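ORF10 (Moritella marina, PDB 6RIW) probably carries out the chain-extending condensation of polyunsaturated fatty acid synthesis through its ketosynthase and chain length factor didomain, the part of the longer synthase present here. Local coordinates at residues I328-T333 / N340-S345. Numbering follows the deposited sequence.
Sequences IECHAT and NVELRS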
loop_
_atom_site.group_PDB
_atom_site.type_symbol
_atom_site.label_atom_id
_atom_site.label_comp_id
_atom_site.label_asym_id
_atom_site.label_seq_id
_atom_site.Cartn_x
_atom_site.Cartn_y
_atom_site.Cartn_z
ATOM N N ILE A 328 18.268 22.269 -0.337
ATOM C CA ILE A 328 17.645 20.982 -0.640
ATOM C C ILE A 328 17.369 20.252 0.668
ATOM O O ILE A 328 18.285 20.034 1.473
ATOM C CB ILE A 328 18.517 20.109 -1.545
ATOM C CG1 ILE A 328 18.727 20.787 -2.895
ATOM C CG2 ILE A 328 17.884 18.727 -1.726
ATOM C CD1 ILE A 328 19.813 20.155 -3.683
ATOM N N GLU A 329 16.118 19.861 0.872
ATOM C CA GLU A 329 15.780 18.996 1.991
ATOM C C GLU A 329 16.038 17.573 1.523
ATOM O O GLU A 329 15.366 17.077 0.606
ATOM C CB GLU A 329 14.336 19.229 2.436
ATOM C CG GLU A 329 13.806 18.199 3.451
ATOM C CD GLU A 329 14.471 18.272 4.831
ATOM O OE1 GLU A 329 15.087 19.313 5.192
ATOM O OE2 GLU A 329 14.356 17.264 5.563
ATOM N N CYS A 330 17.060 16.945 2.094
ATOM C CA CYS A 330 17.567 15.684 1.575
ATOM C C CYS A 330 16.834 14.496 2.162
ATOM O O CYS A 330 16.163 14.586 3.196
ATOM C CB CYS A 330 19.058 15.534 1.871
ATOM S SG CYS A 330 20.027 16.804 1.046
ATOM N N HIS A 331 17.006 13.357 1.493
ATOM C CA HIS A 331 16.452 12.107 1.998
ATOM C C HIS A 331 17.207 11.622 3.237
ATOM O O HIS A 331 16.595 11.029 4.138
ATOM C CB HIS A 331 16.486 11.067 0.883
ATOM C CG HIS A 331 16.172 9.680 1.346
ATOM N ND1 HIS A 331 14.904 9.301 1.729
ATOM C CD2 HIS A 331 16.958 8.588 1.492
ATOM C CE1 HIS A 331 14.922 8.030 2.094
ATOM N NE2 HIS A 331 16.155 7.574 1.960
ATOM N N ALA A 332 18.521 11.907 3.305
ATOM C CA ALA A 332 19.461 11.523 4.367
ATOM C C ALA A 332 18.850 10.940 5.637
ATOM O O ALA A 332 18.391 11.682 6.509
ATOM C CB ALA A 332 20.305 12.733 4.770
ATOM N N THR A 333 18.892 9.617 5.777
ATOM C CA THR A 333 18.287 8.945 6.915
ATOM C C THR A 333 19.255 8.703 8.056
ATOM O O THR A 333 18.812 8.309 9.137
ATOM C CB THR A 333 17.745 7.583 6.510
ATOM O OG1 THR A 333 18.856 6.762 6.125
ATOM C CG2 THR A 333 16.753 7.703 5.363
ATOM N N ASN A 340 25.989 8.674 1.723
ATOM C CA ASN A 340 27.083 8.909 0.779
ATOM C C ASN A 340 26.605 8.854 -0.670
ATOM O O ASN A 340 27.086 9.624 -1.514
ATOM C CB ASN A 340 28.205 7.892 1.003
ATOM C CG ASN A 340 28.976 8.148 2.291
ATOM O OD1 ASN A 340 29.807 9.043 2.350
ATOM N ND2 ASN A 340 28.687 7.368 3.332
ATOM N N VAL A 341 25.676 7.945 -0.987
ATOM C CA VAL A 341 25.160 7.881 -2.353
ATOM C C VAL A 341 24.414 9.160 -2.708
ATOM O O VAL A 341 24.584 9.703 -3.807
ATOM C CB VAL A 341 24.279 6.633 -2.556
ATOM C CG1 VAL A 341 23.555 6.715 -3.904
ATOM C CG2 VAL A 341 25.123 5.367 -2.521
ATOM N N GLU A 342 23.573 9.667 -1.795
ATOM C CA GLU A 342 22.843 10.897 -2.084
ATOM C C GLU A 342 23.795 12.079 -2.250
ATOM O O GLU A 342 23.573 12.953 -3.101
ATOM C CB GLU A 342 21.809 11.194 -0.987
ATOM C CG GLU A 342 21.070 12.537 -1.199
ATOM C CD GLU A 342 19.878 12.758 -0.250
ATOM O OE1 GLU A 342 19.850 12.141 0.841
ATOM O OE2 GLU A 342 18.968 13.547 -0.608
ATOM N N LEU A 343 24.865 12.130 -1.445
ATOM C CA LEU A 343 25.836 13.212 -1.604
ATOM C C LEU A 343 26.564 13.098 -2.941
ATOM O O LEU A 343 26.862 14.114 -3.578
ATOM C CB LEU A 343 26.834 13.212 -0.444
ATOM C CG LEU A 343 26.297 13.773 0.875
ATOM C CD1 LEU A 343 27.197 13.400 2.063
ATOM C CD2 LEU A 343 26.122 15.281 0.762
ATOM N N ARG A 344 26.836 11.874 -3.388
ATOM C CA ARG A 344 27.456 11.693 -4.697
ATOM C C ARG A 344 26.522 12.145 -5.810
ATOM O O ARG A 344 26.947 12.850 -6.738
ATOM C CB ARG A 344 27.859 10.231 -4.888
ATOM C CG ARG A 344 28.313 9.884 -6.307
ATOM C CD ARG A 344 28.859 8.477 -6.394
ATOM N NE ARG A 344 29.335 8.139 -7.741
ATOM C CZ ARG A 344 29.493 6.894 -8.196
ATOM N NH1 ARG A 344 29.215 5.853 -7.420
ATOM N NH2 ARG A 344 29.922 6.681 -9.434
ATOM N N SER A 345 25.246 11.741 -5.731
ATOM C CA SER A 345 24.257 12.137 -6.728
ATOM C C SER A 345 24.160 13.647 -6.837
ATOM O O SER A 345 24.131 14.201 -7.939
ATOM C CB SER A 345 22.888 11.557 -6.359
ATOM O OG SER A 345 22.930 10.151 -6.431
#
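Glu-342 sends its carboxylate from helix 336-350 into the bend at Cys-330, His-331 and Ala-332, and its two oxygens take two successive backbone N-H groups. The His-331 N donates to Glu-342 OE2 at 2.9 Å, nearly straight at 161°. Next along the chain, the N of Ala-332 reaches Glu-342 OE1 at 2.8 Å, more bent at 139°. Both oxygens use their syn lone pairs, and with one bond on each the carboxylate is restrained from rotating about CG-CD. The side chain spans the gap because CG lies anti to the backbone N (chi1 176°) and the chain stays extended beyond it. Between the two segments, the close packing is at the carboxylate: Cys-330 CB comes within 3.2 Å of Glu-342 OE2, while its SG stands farther off, 3.8 Å from the same oxygen. These residues belong to the beta-alpha-beta unit of strand 327-329, helix 336-350 and strand 358-360 in the thiolase-like fold of the ketosynthase domain, and the glutamate ties the loop leaving the first strand to the helix that follows. Ser-436 and Phe-438 of strand 432-439 also pack against the buried Glu-342 side chain. With an alanine in place of Glu-342, the amides of His-331 and Ala-332 would probably lose their carboxylate acceptors and a gap would open between the loop and the helix. On the looser side, CB makes the nearest approach of the partly exposed His-331 side chain, 3.5 Å from Glu-342 OE1; the imidazole is not in contact with the carboxylate oxygens, its ND1 staying 5.8 Å from OE1 of Glu-342. That side chain rests instead on Cys-196, and the backbone O of His-331 is hydrogen-bonded to Lys-363 NZ.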